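Local coordinates for protein salmonella typhimurium DB7155 bacteriophage DET7 tailspike (Bacteriophage, PDB 2V5I) that binds and hydrolyses the O-antigen of Salmonella as the trimeric, beta-helical receptor-binding tailspike of bacteriophage Det7, at residues A[306-311]-A[316-321]; A[205-210]-A[268-273]; A[192-195]-A[201-204]. All coordinates share one frame; numbering follows the deposited sequence. Where two conformers were deposited one is given.

Contact 1 of 3, residues A[306-311]-A[316-321]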
loop_
_atom_site.group_PDB
_atom_site.type_symbol
_atom_site.label_atom_id
_atom_site.label_comp_id
_atom_site.label_asym_id
_atom_site.label_seq_id
_atom_site.Cartn_x
_atom_site.Cartn_y
_atom_site.Cartn_z
ATOM N N GLY A 306 34.258 16.180 -2.392
ATOM C CA GLY A 306 34.006 15.098 -1.424
ATOM C C GLY A 306 32.996 14.044 -1.913
ATOM O O GLY A 306 32.630 13.101 -1.164
ATOM N N ASP A 307 32.527 14.169 -3.143
ATOM C CA ASP A 307 31.467 13.286 -3.663
ATOM C C ASP A 307 31.835 12.775 -5.067
ATOM O O ASP A 307 32.973 12.987 -5.555
ATOM C CB ASP A 307 30.120 14.007 -3.637
ATOM C CG ASP A 307 28.939 13.069 -3.280
ATOM O OD1 ASP A 307 28.841 12.021 -3.935
ATOM O OD2 ASP A 307 28.082 13.407 -2.419
ATOM N N LEU A 308 30.909 12.104 -5.727
ATOM C CA LEU A 308 31.181 11.601 -7.093
ATOM C C LEU A 308 31.312 12.773 -8.064
ATOM O O LEU A 308 30.491 13.706 -8.047
ATOM C CB LEU A 308 30.084 10.659 -7.558
ATOM C CG LEU A 308 29.831 9.467 -6.632
ATOM C CD1 LEU A 308 28.604 8.666 -7.035
ATOM C CD2 LEU A 308 31.006 8.558 -6.552
ATOM N N PRO A 309 32.301 12.694 -8.975
ATOM C CA PRO A 309 32.514 13.798 -9.903
ATOM C C PRO A 309 31.425 13.968 -10.975
ATOM O O PRO A 309 30.745 13.020 -11.369
ATOM C CB PRO A 309 33.907 13.463 -10.502
ATOM C CG PRO A 309 33.946 12.025 -10.511
ATOM C CD PRO A 309 33.284 11.612 -9.196
ATOM N N VAL A 310 31.299 15.189 -11.496
ATOM C CA VAL A 310 30.336 15.490 -12.577
ATOM C C VAL A 310 30.709 14.741 -13.874
ATOM O O VAL A 310 29.830 14.373 -14.637
ATOM C CB VAL A 310 30.109 17.002 -12.839
ATOM C CG1 VAL A 310 29.351 17.629 -11.676
ATOM C CG2 VAL A 310 31.409 17.737 -13.119
ATOM N N SER A 311 31.987 14.425 -14.051
ATOM C CA SER A 311 32.393 13.643 -15.219
ATOM C C SER A 311 31.804 12.250 -15.212
ATOM O O SER A 311 31.589 11.670 -16.279
ATOM C CB SER A 311 33.921 13.546 -15.300
ATOM O OG SER A 311 34.457 13.052 -14.096
ATOM N N HIS A 316 22.070 16.232 -11.164
ATOM C CA HIS A 316 20.737 15.651 -11.119
ATOM C C HIS A 316 20.715 14.168 -11.555
ATOM O O HIS A 316 19.643 13.597 -11.699
ATOM C CB HIS A 316 19.684 16.497 -11.842
ATOM C CG HIS A 316 19.555 17.881 -11.284
ATOM N ND1 HIS A 316 19.219 18.138 -9.974
ATOM C CD2 HIS A 316 19.729 19.084 -11.874
ATOM C CE1 HIS A 316 19.185 19.451 -9.786
ATOM N NE2 HIS A 316 19.494 20.050 -10.929
ATOM N N GLN A 317 21.891 13.577 -11.754
ATOM C CA GLN A 317 21.991 12.170 -12.202
ATOM C C GLN A 317 22.722 11.238 -11.197
ATOM O O GLN A 317 23.142 10.152 -11.571
ATOM C CB GLN A 317 22.606 12.087 -13.618
ATOM C CG GLN A 317 21.795 12.890 -14.603
ATOM C CD GLN A 317 22.111 12.581 -16.037
ATOM O OE1 GLN A 317 22.585 11.498 -16.363
ATOM N NE2 GLN A 317 21.847 13.548 -16.912
ATOM N N LEU A 318 22.894 11.646 -9.943
ATOM C CA LEU A 318 23.539 10.762 -8.970
ATOM C C LEU A 318 22.719 9.507 -8.703
ATOM O O LEU A 318 21.483 9.571 -8.686
ATOM C CB LEU A 318 23.828 11.466 -7.661
ATOM C CG LEU A 318 24.965 12.510 -7.703
ATOM C CD1 LEU A 318 24.903 13.331 -6.401
ATOM C CD2 LEU A 318 26.334 11.914 -7.918
ATOM N N PRO A 319 23.407 8.380 -8.493
ATOM C CA PRO A 319 22.706 7.117 -8.106
ATOM C C PRO A 319 22.363 7.075 -6.625
ATOM O O PRO A 319 22.918 6.296 -5.837
ATOM C CB PRO A 319 23.724 6.062 -8.502
ATOM C CG PRO A 319 24.995 6.695 -8.192
ATOM C CD PRO A 319 24.857 8.152 -8.608
ATOM N N ASN A 320 21.458 7.979 -6.220
ATOM C CA ASN A 320 21.164 8.160 -4.812
ATOM C C ASN A 320 20.496 6.975 -4.196
ATOM O O ASN A 320 20.673 6.704 -3.017
ATOM C CB ASN A 320 20.494 9.514 -4.513
ATOM C CG ASN A 320 19.429 9.915 -5.528
ATOM O OD1 ASN A 320 18.822 9.084 -6.164
ATOM N ND2 ASN A 320 19.220 11.231 -5.687
ATOM N N ASN A 321 19.698 6.281 -5.008
ATOM C CA ASN A 321 19.125 4.987 -4.654
ATOM C C ASN A 321 18.413 4.904 -3.309
ATOM O O ASN A 321 18.573 3.893 -2.556
ATOM C CB ASN A 321 20.211 3.898 -4.709
ATOM C CG ASN A 321 19.597 2.485 -4.916
ATOM O OD1 ASN A 321 18.463 2.335 -5.435
ATOM N ND2 ASN A 321 20.289 1.484 -4.427
#
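Leu308 and Leu318 meet through their aliphatic branches. CD2 of Leu318 reaches in between the root and one tip of its partner, 4.0 Å from Leu308 CB and 4.1 Å from Leu308 CD1, and the two side chains cross at a slant instead of lying side by side. The same CD1 of Leu308 goes on to the proline ring, where it approaches Pro319 CD, 4.1 Å away. Both leucines turn CG away from their carbonyl carbon (chi1 -56° and -71°), which sends the forked end across the gap. Leucine suits this place because one branch can serve two neighbours, and the rigid proline ring presents CD as an apolar partner that cannot swing away.

Behind this first shell, each side is held by a local bond. On one, Leu308 N donates to Asp307 OD1 at 2.7 Å, using the anti lone pair of that oxygen, while the carboxylate also bonds to the hydroxyl groups of Tyr273 and Thr269. On the other, Pro319 sits at the centre of an inverse gamma turn, closed by a weak bond from Asn320 N to Leu318 O.

The two segments belong to the long excursion between strands 290-291 and 323-330. Segment 306-311 is its outer part, whereas segment 316-321 returns toward the beta-helix: Leu318 pairs through its backbone with Ser342, the last residue of strand 335-342, and its side chain rests on Tyr273 and Arg304.

Contact 2 of 3, residues A[205-210]-A[268-273]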
loop_
_atom_site.group_PDB
_atom_site.type_symbol
_atom_site.label_atom_id
_atom_site.label_comp_id
_atom_site.label_asym_id
_atom_site.label_seq_id
_atom_site.Cartn_x
_atom_site.Cartn_y
_atom_site.Cartn_z
ATOM N N GLU A 205 23.940 14.931 11.208
ATOM C CA GLU A 205 24.940 15.684 10.481
ATOM C C GLU A 205 26.269 14.899 10.560
ATOM O O GLU A 205 26.823 14.716 11.651
ATOM C CB GLU A 205 25.085 17.035 11.165
ATOM C CG GLU A 205 26.138 17.915 10.536
ATOM C CD GLU A 205 27.520 17.746 11.204
ATOM O OE1 GLU A 205 27.726 18.154 12.395
ATOM O OE2 GLU A 205 28.449 17.220 10.549
ATOM N N ASN A 206 26.712 14.361 9.409
ATOM C CA ASN A 206 27.953 13.621 9.320
ATOM C C ASN A 206 28.916 14.201 8.267
ATOM O O ASN A 206 29.464 13.481 7.429
ATOM C CB ASN A 206 27.633 12.135 9.022
ATOM C CG ASN A 206 26.949 11.467 10.183
ATOM O OD1 ASN A 206 25.721 11.557 10.311
ATOM N ND2 ASN A 206 27.710 10.819 11.033
ATOM N N LEU A 207 29.117 15.503 8.317
ATOM C CA LEU A 207 29.921 16.202 7.306
ATOM C C LEU A 207 31.399 15.788 7.348
ATOM O O LEU A 207 32.081 15.855 6.304
ATOM C CB LEU A 207 29.795 17.728 7.491
ATOM C CG LEU A 207 28.406 18.310 7.150
ATOM C CD1 LEU A 207 28.333 19.772 7.493
ATOM C CD2 LEU A 207 28.117 18.121 5.682
ATOM N N SER A 208 31.858 15.426 8.553
ATOM C CA SER A 208 33.241 14.966 8.796
ATOM C C SER A 208 33.264 13.516 9.232
ATOM O O SER A 208 32.311 13.017 9.742
ATOM C CB SER A 208 33.869 15.733 9.973
ATOM O OG SER A 208 33.596 17.108 9.936
ATOM N N GLY A 209 34.412 12.879 9.130
ATOM C CA GLY A 209 34.528 11.506 9.587
ATOM C C GLY A 209 33.915 10.554 8.582
ATOM O O GLY A 209 33.849 10.854 7.391
ATOM N N ASP A 210 33.556 9.364 9.044
ATOM C CA ASP A 210 32.913 8.366 8.223
ATOM C C ASP A 210 31.514 8.889 7.825
ATOM O O ASP A 210 30.917 9.655 8.560
ATOM C CB ASP A 210 32.763 7.057 8.989
ATOM C CG ASP A 210 34.110 6.304 9.153
ATOM O OD1 ASP A 210 35.098 6.718 8.527
ATOM O OD2 ASP A 210 34.148 5.294 9.895
ATOM N N GLY A 268 32.397 20.863 1.590
ATOM C CA GLY A 268 32.387 19.405 1.269
ATOM C C GLY A 268 30.926 18.944 1.193
ATOM O O GLY A 268 30.012 19.646 1.584
ATOM N N THR A 269 30.736 17.785 0.603
ATOM C CA THR A 269 29.391 17.354 0.279
ATOM C C THR A 269 28.539 17.132 1.529
ATOM O O THR A 269 29.027 16.666 2.544
ATOM C CB THR A 269 29.426 16.028 -0.539
ATOM O OG1 THR A 269 28.127 15.763 -1.065
ATOM C CG2 THR A 269 29.864 14.816 0.270
ATOM N N ALA A 270 27.239 17.435 1.391
ATOM C CA ALA A 270 26.214 17.180 2.415
ATOM C C ALA A 270 25.172 16.167 1.914
ATOM O O ALA A 270 24.157 15.920 2.574
ATOM C CB ALA A 270 25.507 18.468 2.775
ATOM N N ARG A 271 25.469 15.521 0.778
ATOM C CA ARG A 271 24.562 14.665 0.087
ATOM C C ARG A 271 24.372 13.305 0.821
ATOM O O ARG A 271 25.118 12.989 1.733
ATOM C CB ARG A 271 24.972 14.440 -1.363
ATOM C CG ARG A 271 25.035 15.733 -2.203
ATOM C CD ARG A 271 25.630 15.417 -3.535
ATOM N NE ARG A 271 25.647 16.549 -4.446
ATOM C CZ ARG A 271 26.563 17.514 -4.428
ATOM N NH1 ARG A 271 27.579 17.481 -3.558
ATOM N NH2 ARG A 271 26.479 18.519 -5.318
ATOM N N ASN A 272 23.397 12.507 0.346
ATOM C CA ASN A 272 23.016 11.287 1.049
ATOM C C ASN A 272 22.713 10.207 0.000
ATOM O O ASN A 272 22.199 10.506 -1.073
ATOM C CB ASN A 272 21.777 11.518 1.883
ATOM C CG ASN A 272 21.976 12.628 2.866
ATOM O OD1 ASN A 272 22.476 12.404 3.953
ATOM N ND2 ASN A 272 21.635 13.853 2.442
ATOM N N TYR A 273 22.885 8.952 0.411
ATOM C CA TYR A 273 22.678 7.809 -0.475
ATOM C C TYR A 273 22.029 6.652 0.319
ATOM O O TYR A 273 22.328 6.511 1.487
ATOM C CB TYR A 273 24.015 7.306 -0.981
ATOM C CG TYR A 273 24.747 8.225 -1.963
ATOM C CD1 TYR A 273 25.550 9.235 -1.493
ATOM C CD2 TYR A 273 24.617 8.028 -3.309
ATOM C CE1 TYR A 273 26.239 10.099 -2.408
ATOM C CE2 TYR A 273 25.255 8.851 -4.211
ATOM C CZ TYR A 273 26.095 9.862 -3.729
ATOM O OH TYR A 273 26.709 10.679 -4.646
HETATM O O HOH W 1 31.400 17.047 3.881
#
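Leu207 makes the apolar part of this contact with a single methyl group. Its CD2 lies against Ala270, 3.9 Å from Ala270 CB. With CG turned anti to the carbonyl carbon (chi1 -69°), the side chain reaches the other segment although its first bond does not aim there. The small methyl of Ala270 suits a place where the backbones come close, the CA atoms of Leu207 and Ala270 being 6.2 Å apart. Val265 of the adjoining strand 264-265 touches both residues and extends the apolar patch. The same Leu207 CD2 is also in van der Waals contact with the backbone, 3.6 Å from Thr269 O.

Polar contact across the gap runs through one water, which donates to Leu207 O and to Thr269 O, both at 2.8 Å, and so joins two carbonyls that could not bond to each other.

Within the segments, side chains brace the main chain. Glu205 OE2 accepts from Leu207 N at 2.9 Å, and its other oxygen forms a salt bridge with Arg181. Thr269 OG1 closes an ST turn by accepting from Arg271 N, and it also takes Arg271 NH1 at 3.1 Å, nearly in the guanidinium plane. The strongest partner of the hydroxyl lies outside the segments, Asp307 OD2.

Arg271 NE forms a salt bridge with Asp295, and its positive charge may also steady Asp307. Direct touch thus rests on one methyl, while a water donating to two carbonyls gives the polar link and two N-H donors fix Thr269 OG1.

Contact 3 of 3, residues A[192-195]-A[201-204]; sequences DSII and IITF
Ile194 and Ile201 face each other inside the parallel beta-helix that the tailspike shares with its P22 relative, and they join strand 187-196 to the residue leading into strand 202-205 across the interior of the coil. Their CG2 methyls meet at 3.6 Å, and the side chains run antiparallel, each passing beside the other. The two residues hold nearly the same conformation. In each, CG2 lies opposite the backbone N while CG1 stands beside it (chi1 -60° and -51°), and an extended chi2 carries CD1 away from the contact made by CG2. The branch at CB therefore supplies the methyl that touches, and the longer arm is left for other neighbours.

Ile202 holds a similar shape, with chi1 -54°, and its extended long arm reaches the other segment although its CB does not aim at 192-195. Beta-branched isoleucine suits Ile194 and Ile202, being at ease in extended backbone; Ile201 lies in the turn just before the strand. Around the pair, Ala176 and Tyr178 pack on Ile194, and Val222 packs on both Ile201 and Ile202. At the first residue of segment 192-195, Asp192 makes salt bridges to Arg165 and Lys187 of a neighbouring subunit. The long arms of Ile194 and Ile202 make the looser touch, CD1 to CD1 at 4.5 Å.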
loop_
_atom_site.group_PDB
_atom_site.type_symbol
_atom_site.label_atom_id
_atom_site.label_comp_id
_atom_site.label_asym_id
_atom_site.label_seq_id
_atom_site.Cartn_x
_atom_site.Cartn_y
_atom_site.Cartn_z
ATOM N N ASP A 192 7.115 12.719 20.328
ATOM C CA ASP A 192 5.832 13.100 20.874
ATOM C C ASP A 192 5.410 14.501 20.448
ATOM O O ASP A 192 5.239 15.404 21.282
ATOM C CB ASP A 192 5.951 13.047 22.386
ATOM C CG ASP A 192 4.627 13.201 23.058
ATOM O OD1 ASP A 192 3.581 12.984 22.384
ATOM O OD2 ASP A 192 4.627 13.525 24.283
ATOM N N SER A 193 5.256 14.699 19.135
ATOM C CA SER A 193 4.777 15.980 18.571
ATOM C C SER A 193 5.673 17.130 19.004
ATOM O O SER A 193 5.241 18.141 19.586
ATOM C CB SER A 193 3.301 16.245 18.921
ATOM O OG SER A 193 2.514 15.245 18.281
ATOM N N ILE A 194 6.962 16.939 18.772
ATOM C CA ILE A 194 7.967 17.931 19.084
ATOM C C ILE A 194 7.624 19.207 18.306
ATOM O O ILE A 194 7.462 19.160 17.087
ATOM C CB ILE A 194 9.351 17.466 18.661
ATOM C CG1 ILE A 194 9.765 16.169 19.356
ATOM C CG2 ILE A 194 10.403 18.556 18.979
ATOM C CD1 ILE A 194 10.977 15.462 18.713
ATOM N N ILE A 195 7.507 20.358 18.995
ATOM C CA ILE A 195 7.334 21.602 18.297
ATOM C C ILE A 195 8.726 22.167 17.987
ATOM O O ILE A 195 9.498 22.526 18.889
ATOM C CB ILE A 195 6.568 22.670 19.140
ATOM C CG1 ILE A 195 5.204 22.195 19.595
ATOM C CG2 ILE A 195 6.458 23.970 18.384
ATOM C CD1 ILE A 195 4.449 21.599 18.597
ATOM N N ILE A 201 14.221 19.889 12.924
ATOM C CA ILE A 201 13.781 19.309 14.196
ATOM C C ILE A 201 14.662 18.169 14.636
ATOM O O ILE A 201 15.069 18.125 15.790
ATOM C CB ILE A 201 12.275 19.015 14.240
ATOM C CG1 ILE A 201 11.494 20.256 13.812
ATOM C CG2 ILE A 201 11.872 18.554 15.642
ATOM C CD1 ILE A 201 10.011 20.172 13.810
ATOM N N ILE A 202 14.854 17.182 13.740
ATOM C CA ILE A 202 15.798 16.095 13.987
ATOM C C ILE A 202 16.806 16.081 12.843
ATOM O O ILE A 202 16.398 16.013 11.705
ATOM C CB ILE A 202 15.072 14.733 14.060
ATOM C CG1 ILE A 202 13.925 14.794 15.119
ATOM C CG2 ILE A 202 16.077 13.613 14.357
ATOM C CD1 ILE A 202 12.880 13.685 15.043
ATOM N N THR A 203 18.098 16.134 13.176
ATOM C CA THR A 203 19.147 16.225 12.172
ATOM C C THR A 203 20.279 15.252 12.492
ATOM O O THR A 203 20.712 15.157 13.626
ATOM C CB THR A 203 19.775 17.662 12.209
ATOM O OG1 THR A 203 18.774 18.636 11.944
ATOM C CG2 THR A 203 20.918 17.786 11.211
ATOM N N PHE A 204 20.667 14.460 11.497
ATOM C CA PHE A 204 21.894 13.685 11.566
ATOM C C PHE A 204 22.897 14.325 10.621
ATOM O O PHE A 204 22.737 14.239 9.398
ATOM C CB PHE A 204 21.581 12.233 11.125
ATOM C CG PHE A 204 20.734 11.484 12.083
ATOM C CD1 PHE A 204 21.240 11.030 13.253
ATOM C CD2 PHE A 204 19.341 11.304 11.840
ATOM C CE1 PHE A 204 20.401 10.310 14.186
ATOM C CE2 PHE A 204 18.574 10.584 12.755
ATOM C CZ PHE A 204 19.090 10.154 13.911
#

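In the fold
From the N terminus, contact 3 comes first and closes a short turn of five residues, joining two walls of one beta-helix coil. The chain runs straight from its second segment, 201-204, into 205-210, the first half of contact 2. That contact then spans 57 residues, bringing the loop after strand 202-205 to the hairpin of strands 264-265 and 268-269. Contact 1 closes four residues within the excursion before strand 323-330. The three follow in series, and none nests in or crosses another. Contacts 1 and 2 touch directly, through Asp307 with Tyr273 and Thr269, and so link successive excursions on one flank; contact 3 stays about 29 Å, centre to centre, from contact 1.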